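PDB 2HC9: leucine aminopeptidase 1, which catalyses the zinc-dependent release of N-terminal amino acids, preferably leucine, from peptides and probably acts as a digestive enzyme. Local coordinates for residues V235-V240 / T297-L302; A160-D165 / V290-S295. The protein carries 1 engineered substitution. All coordinates share one frame; numbering follows the deposited sequence. Where two conformers were deposited one is given.

Interaction 1. Residues V235-V240 / T297-L302; sequences VLSHEV and TLHACL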
loop_
_atom_site.group_PDB
_atom_site.type_symbol
_atom_site.label_atom_id
_atom_site.label_comp_id
_atom_site.label_asym_id
_atom_site.label_seq_id
_atom_site.Cartn_x
_atom_site.Cartn_y
_atom_site.Cartn_z
ATOM N N VAL A 235 -29.524 4.842 -30.793
ATOM C CA VAL A 235 -29.782 3.628 -31.581
ATOM C C VAL A 235 -29.717 4.022 -33.061
ATOM O O VAL A 235 -30.422 4.947 -33.464
ATOM C CB VAL A 235 -31.185 3.044 -31.278
ATOM C CG1 VAL A 235 -31.403 1.725 -32.052
ATOM C CG2 VAL A 235 -31.346 2.810 -29.768
ATOM N N LEU A 236 -28.902 3.317 -33.839
ATOM C CA LEU A 236 -28.985 3.400 -35.307
ATOM C C LEU A 236 -29.584 2.093 -35.771
ATOM O O LEU A 236 -29.034 1.029 -35.483
ATOM C CB LEU A 236 -27.588 3.547 -35.918
ATOM C CG LEU A 236 -26.703 4.614 -35.248
ATOM C CD1 LEU A 236 -25.360 4.671 -35.978
ATOM C CD2 LEU A 236 -27.416 5.994 -35.236
ATOM N N SER A 237 -30.699 2.168 -36.499
ATOM C CA SER A 237 -31.360 0.943 -36.981
ATOM C C SER A 237 -31.376 0.854 -38.501
ATOM O O SER A 237 -31.732 1.835 -39.185
ATOM C CB SER A 237 -32.787 0.856 -36.436
ATOM O OG SER A 237 -32.762 0.724 -35.010
ATOM N N HIS A 238 -30.969 -0.327 -38.982
ATOM C CA HIS A 238 -30.963 -0.722 -40.400
ATOM C C HIS A 238 -31.997 -1.842 -40.506
ATOM O O HIS A 238 -31.701 -3.018 -40.264
ATOM C CB HIS A 238 -29.563 -1.224 -40.771
ATOM C CG HIS A 238 -29.439 -1.783 -42.164
ATOM N ND1 HIS A 238 -29.338 -0.982 -43.285
ATOM C CD2 HIS A 238 -29.362 -3.065 -42.607
ATOM C CE1 HIS A 238 -29.203 -1.745 -44.361
ATOM N NE2 HIS A 238 -29.200 -3.013 -43.977
ATOM N N GLU A 239 -33.230 -1.456 -40.811
ATOM C CA GLU A 239 -34.350 -2.392 -40.758
ATOM C C GLU A 239 -34.624 -3.010 -42.116
ATOM O O GLU A 239 -34.787 -2.302 -43.118
ATOM C CB GLU A 239 -35.582 -1.708 -40.158
ATOM C CG GLU A 239 -35.272 -1.253 -38.721
ATOM C CD GLU A 239 -36.437 -0.627 -37.979
ATOM O OE1 GLU A 239 -37.080 0.306 -38.509
ATOM O OE2 GLU A 239 -36.671 -1.052 -36.827
ATOM N N VAL A 240 -34.611 -4.334 -42.152
ATOM C CA VAL A 240 -34.797 -5.065 -43.393
ATOM C C VAL A 240 -36.072 -5.903 -43.225
ATOM O O VAL A 240 -36.066 -6.918 -42.528
ATOM C CB VAL A 240 -33.580 -5.950 -43.795
ATOM C CG1 VAL A 240 -33.908 -6.700 -45.102
ATOM C CG2 VAL A 240 -32.286 -5.098 -43.981
ATOM N N THR A 297 -31.592 -7.393 -40.494
ATOM C CA THR A 297 -31.878 -6.233 -39.696
ATOM C C THR A 297 -30.734 -6.103 -38.687
ATOM O O THR A 297 -30.300 -7.105 -38.091
ATOM C CB THR A 297 -33.232 -6.388 -38.972
ATOM O OG1 THR A 297 -34.290 -6.317 -39.947
ATOM C CG2 THR A 297 -33.424 -5.283 -37.928
ATOM N N LEU A 298 -30.241 -4.876 -38.525
ATOM C CA LEU A 298 -29.024 -4.625 -37.735
ATOM C C LEU A 298 -29.224 -3.339 -36.960
ATOM O O LEU A 298 -29.710 -2.344 -37.519
ATOM C CB LEU A 298 -27.786 -4.495 -38.638
ATOM C CG LEU A 298 -26.436 -4.315 -37.925
ATOM C CD1 LEU A 298 -26.095 -5.568 -37.072
ATOM C CD2 LEU A 298 -25.303 -3.996 -38.940
ATOM N N HIS A 299 -28.830 -3.349 -35.681
ATOM C CA HIS A 299 -28.941 -2.143 -34.843
ATOM C C HIS A 299 -27.594 -1.891 -34.144
ATOM O O HIS A 299 -26.952 -2.833 -33.670
ATOM C CB HIS A 299 -30.014 -2.309 -33.759
ATOM C CG HIS A 299 -31.336 -2.826 -34.258
ATOM N ND1 HIS A 299 -32.339 -1.992 -34.715
ATOM C CD2 HIS A 299 -31.831 -4.086 -34.332
ATOM C CE1 HIS A 299 -33.393 -2.719 -35.055
ATOM N NE2 HIS A 299 -33.108 -3.994 -34.839
ATOM N N ALA A 300 -27.175 -0.631 -34.086
ATOM C CA ALA A 300 -26.072 -0.223 -33.193
ATOM C C ALA A 300 -26.719 0.499 -32.016
ATOM O O ALA A 300 -27.500 1.437 -32.222
ATOM C CB ALA A 300 -25.082 0.686 -33.925
ATOM N N CYS A 301 -26.427 0.051 -30.787
ATOM C CA CYS A 301 -27.015 0.658 -29.597
ATOM C C CYS A 301 -25.853 1.131 -28.730
ATOM O O CYS A 301 -25.088 0.307 -28.226
ATOM C CB CYS A 301 -27.830 -0.364 -28.781
ATOM S SG CYS A 301 -29.153 -1.162 -29.727
ATOM N N LEU A 302 -25.713 2.439 -28.582
ATOM C CA LEU A 302 -24.538 3.020 -27.929
ATOM C C LEU A 302 -24.932 3.628 -26.602
ATOM O O LEU A 302 -25.794 4.492 -26.553
ATOM C CB LEU A 302 -23.881 4.078 -28.821
ATOM C CG LEU A 302 -23.560 3.559 -30.240
ATOM C CD1 LEU A 302 -22.869 4.671 -31.015
ATOM C CD2 LEU A 302 -22.727 2.266 -30.290
#
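Ser237 and His299 face each other across two antiparallel strands, and their side chains add a polar bond to those of the backbone. Ser237 OG stands 2.8 Å from His299 ND1, at the edge of the imidazole and in its plane; either atom could be the donor. The serine hydroxyl lies anti to its own carbonyl carbon (chi1 -65°), which brings OG level with the ring, while Ser237 CB rests 3.4 Å from the same ND1. Beyond the last paired residues, Val240 N donates to the side-chain oxygen Thr297 OG1 over 3.0 Å; that hydroxyl is also hydrogen-bonded to Ser243. Leu236 and Ala300 exchange backbone hydrogen bonds in both directions, as do His238 and Leu298. Of these, His238 N reaches Leu298 O at 2.8 Å. Strands 232-238 and 297-307 are thus adjacent in the mixed sheet of the catalytic domain, where 297-307 runs antiparallel to 232-238 but parallel to 246-254 on its other flank. The non-hydrogen-bonded pairs, Val235 with Cys301 and Ser237 with His299, alternate with the hydrogen-bonded ones; Leu236 O also receives a CA-H...O contact from His299 CA at 3.2 Å. Side chains alternate between the faces. On the one bearing Val235, Ser237, His299 and Cys301, Val235 CG1 lies 4.3 Å from Cys301 SG, and Leu352 packs over Val235, His299 and Cys301. On the other, Leu236 CB meets Ala300 CB at 4.3 Å, and helix 277-290 covers Leu236, His238 and Leu298.

Interaction 2. Residues A160-D165 / V290-S295; sequences AVFLTD and VKHGFS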
loop_
_atom_site.group_PDB
_atom_site.type_symbol
_atom_site.label_atom_id
_atom_site.label_comp_id
_atom_site.label_asym_id
_atom_site.label_seq_id
_atom_site.Cartn_x
_atom_site.Cartn_y
_atom_site.Cartn_z
ATOM N N ALA A 160 -11.813 -4.521 -52.790
ATOM C CA ALA A 160 -10.915 -3.406 -52.511
ATOM C C ALA A 160 -11.703 -2.217 -51.955
ATOM O O ALA A 160 -11.212 -1.499 -51.072
ATOM C CB ALA A 160 -10.091 -3.019 -53.738
ATOM N N VAL A 161 -12.934 -2.042 -52.436
ATOM C CA VAL A 161 -13.819 -0.996 -51.865
ATOM C C VAL A 161 -14.087 -1.323 -50.397
ATOM O O VAL A 161 -13.957 -0.455 -49.517
ATOM C CB VAL A 161 -15.187 -0.875 -52.610
ATOM C CG1 VAL A 161 -16.024 0.247 -52.007
ATOM C CG2 VAL A 161 -14.964 -0.550 -54.098
ATOM N N PHE A 162 -14.476 -2.565 -50.143
ATOM C CA PHE A 162 -14.746 -2.958 -48.757
ATOM C C PHE A 162 -13.506 -2.749 -47.867
ATOM O O PHE A 162 -13.628 -2.260 -46.753
ATOM C CB PHE A 162 -15.247 -4.415 -48.637
ATOM C CG PHE A 162 -15.163 -4.914 -47.223
ATOM C CD1 PHE A 162 -16.070 -4.447 -46.260
ATOM C CD2 PHE A 162 -14.097 -5.709 -46.823
ATOM C CE1 PHE A 162 -15.940 -4.852 -44.914
ATOM C CE2 PHE A 162 -13.961 -6.097 -45.494
ATOM C CZ PHE A 162 -14.863 -5.658 -44.553
ATOM N N LEU A 163 -12.328 -3.147 -48.343
ATOM C CA LEU A 163 -11.101 -3.035 -47.542
ATOM C C LEU A 163 -10.737 -1.569 -47.273
ATOM O O LEU A 163 -10.220 -1.232 -46.216
ATOM C CB LEU A 163 -9.946 -3.767 -48.246
ATOM C CG LEU A 163 -10.097 -5.302 -48.279
ATOM C CD1 LEU A 163 -9.091 -5.913 -49.292
ATOM C CD2 LEU A 163 -9.879 -5.923 -46.887
ATOM N N THR A 164 -11.013 -0.690 -48.236
ATOM C CA THR A 164 -10.848 0.742 -48.002
ATOM C C THR A 164 -11.811 1.238 -46.911
ATOM O O THR A 164 -11.429 2.033 -46.045
ATOM C CB THR A 164 -11.081 1.510 -49.332
ATOM O OG1 THR A 164 -10.133 1.030 -50.296
ATOM C CG2 THR A 164 -10.915 3.013 -49.157
ATOM N N ASP A 165 -13.065 0.783 -46.978
ATOM C CA ASP A 165 -14.062 1.128 -45.964
ATOM C C ASP A 165 -13.694 0.531 -44.608
ATOM O O ASP A 165 -13.900 1.169 -43.566
ATOM C CB ASP A 165 -15.427 0.612 -46.379
ATOM C CG ASP A 165 -16.074 1.465 -47.471
ATOM O OD1 ASP A 165 -15.717 2.650 -47.606
ATOM O OD2 ASP A 165 -16.950 0.939 -48.172
ATOM N N VAL A 290 -23.066 -1.830 -43.120
ATOM C CA VAL A 290 -24.234 -1.213 -43.775
ATOM C C VAL A 290 -23.834 -0.606 -45.130
ATOM O O VAL A 290 -24.660 -0.505 -46.045
ATOM C CB VAL A 290 -24.975 -0.206 -42.828
ATOM C CG1 VAL A 290 -26.067 0.588 -43.591
ATOM C CG2 VAL A 290 -25.651 -0.993 -41.687
ATOM N N LYS A 291 -22.556 -0.256 -45.275
ATOM C CA LYS A 291 -22.052 0.250 -46.554
ATOM C C LYS A 291 -22.043 -0.819 -47.635
ATOM O O LYS A 291 -21.890 -0.514 -48.830
ATOM C CB LYS A 291 -20.651 0.841 -46.391
ATOM C CG LYS A 291 -20.633 2.180 -45.669
ATOM C CD LYS A 291 -19.193 2.580 -45.371
ATOM C CE LYS A 291 -19.127 3.988 -44.793
ATOM N NZ LYS A 291 -19.487 4.990 -45.828
ATOM N N HIS A 292 -22.207 -2.072 -47.229
ATOM C CA HIS A 292 -22.051 -3.154 -48.185
ATOM C C HIS A 292 -23.244 -4.093 -48.275
ATOM O O HIS A 292 -23.094 -5.311 -48.304
ATOM C CB HIS A 292 -20.705 -3.838 -47.979
ATOM C CG HIS A 292 -19.556 -2.950 -48.336
ATOM N ND1 HIS A 292 -19.072 -2.854 -49.621
ATOM C CD2 HIS A 292 -18.850 -2.058 -47.598
ATOM C CE1 HIS A 292 -18.106 -1.952 -49.660
ATOM N NE2 HIS A 292 -17.948 -1.455 -48.445
ATOM N N GLY A 293 -24.430 -3.502 -48.367
ATOM C CA GLY A 293 -25.628 -4.239 -48.724
ATOM C C GLY A 293 -26.027 -5.255 -47.663
ATOM O O GLY A 293 -26.394 -6.386 -47.979
ATOM N N PHE A 294 -25.942 -4.860 -46.401
ATOM C CA PHE A 294 -26.212 -5.795 -45.307
ATOM C C PHE A 294 -27.682 -6.245 -45.306
ATOM O O PHE A 294 -28.613 -5.424 -45.215
ATOM C CB PHE A 294 -25.878 -5.170 -43.949
ATOM C CG PHE A 294 -25.780 -6.180 -42.824
ATOM C CD1 PHE A 294 -24.611 -6.936 -42.647
ATOM C CD2 PHE A 294 -26.834 -6.344 -41.920
ATOM C CE1 PHE A 294 -24.507 -7.873 -41.595
ATOM C CE2 PHE A 294 -26.737 -7.270 -40.872
ATOM C CZ PHE A 294 -25.573 -8.035 -40.716
ATOM N N SER A 295 -27.871 -7.553 -45.396
ATOM C CA SER A 295 -29.147 -8.119 -45.818
ATOM C C SER A 295 -30.084 -8.407 -44.633
ATOM O O SER A 295 -31.245 -8.768 -44.836
ATOM C CB SER A 295 -28.915 -9.407 -46.607
ATOM O OG SER A 295 -28.427 -10.428 -45.754
HETATM O O HOH W 1 -17.565 4.929 -47.989
#
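His292 has CG anti to its carbonyl carbon (chi1 -67°), which sets that atom on the side of helix 157-178, and Asp165 places its carboxylate carbon to meet the imidazole through the same choice of first torsion (chi1 -76°). The two groups join in a short hydrogen bond, His292 NE2 donating to Asp165 OD2 over 2.6 Å. The carboxylate uses its anti lone pair, the one directed away from OD1; OD2 is tilted 22° out of the imidazole plane, and the hydrogen bond is not straight. A carboxylate so placed would probably favour a proton on NE2. Phe162, one helical turn before the aspartate, builds an edge-to-face pair with the same imidazole: its ring edge is directed at the histidine face, with CD1 3.9 Å from His292 CD2. Phe162 CB also sits over that face, 4.1 Å from the ring centroid, in a CH-pi contact. At the imidazole edge, Val161 CG1 approaches His292 CE1 to 3.8 Å. An alanine in place of His292 would probably leave Asp165 OD2 without its donor and open a gap against Phe162 and Val161. On the exposed side, Lys291 CD lies 3.9 Å from Asp165 CG. In the conformer given, Lys291 NZ may reach OD1 through a water; a second conformer makes this bridge doubtful. Val486 touches both Phe162 and His292, so the C-terminal tail borders the pair. Lying away from the zinc site, this His-carboxylate hydrogen bond, backed by an aromatic edge-to-face pair, ties helix 157-178 to the loop joining helix 277-290 to strand 297-307 of the M17 catalytic domain.

How the interactions relate
Interaction 1 is a largely buried sheet contact, whereas interaction 2 is partly buried, with Val161 and Lys291 exposed. Their chemistry follows: repeated backbone bonds join the strands of interaction 1, while no backbone hydrogen bond joins helix and loop in interaction 2, where side-chain contacts dominate. The two are neighbours because 290-295 leads almost directly into 297-302. Their centres lie 16 Å apart, yet they touch: His238 NE2 probably hydrogen-bonds Phe294 O at 2.8 Å, and His238 ND1 packs 3.6 Å from Val290 CG1. The end of strand 232-238 is thereby linked to the loop that meets helix 157-178.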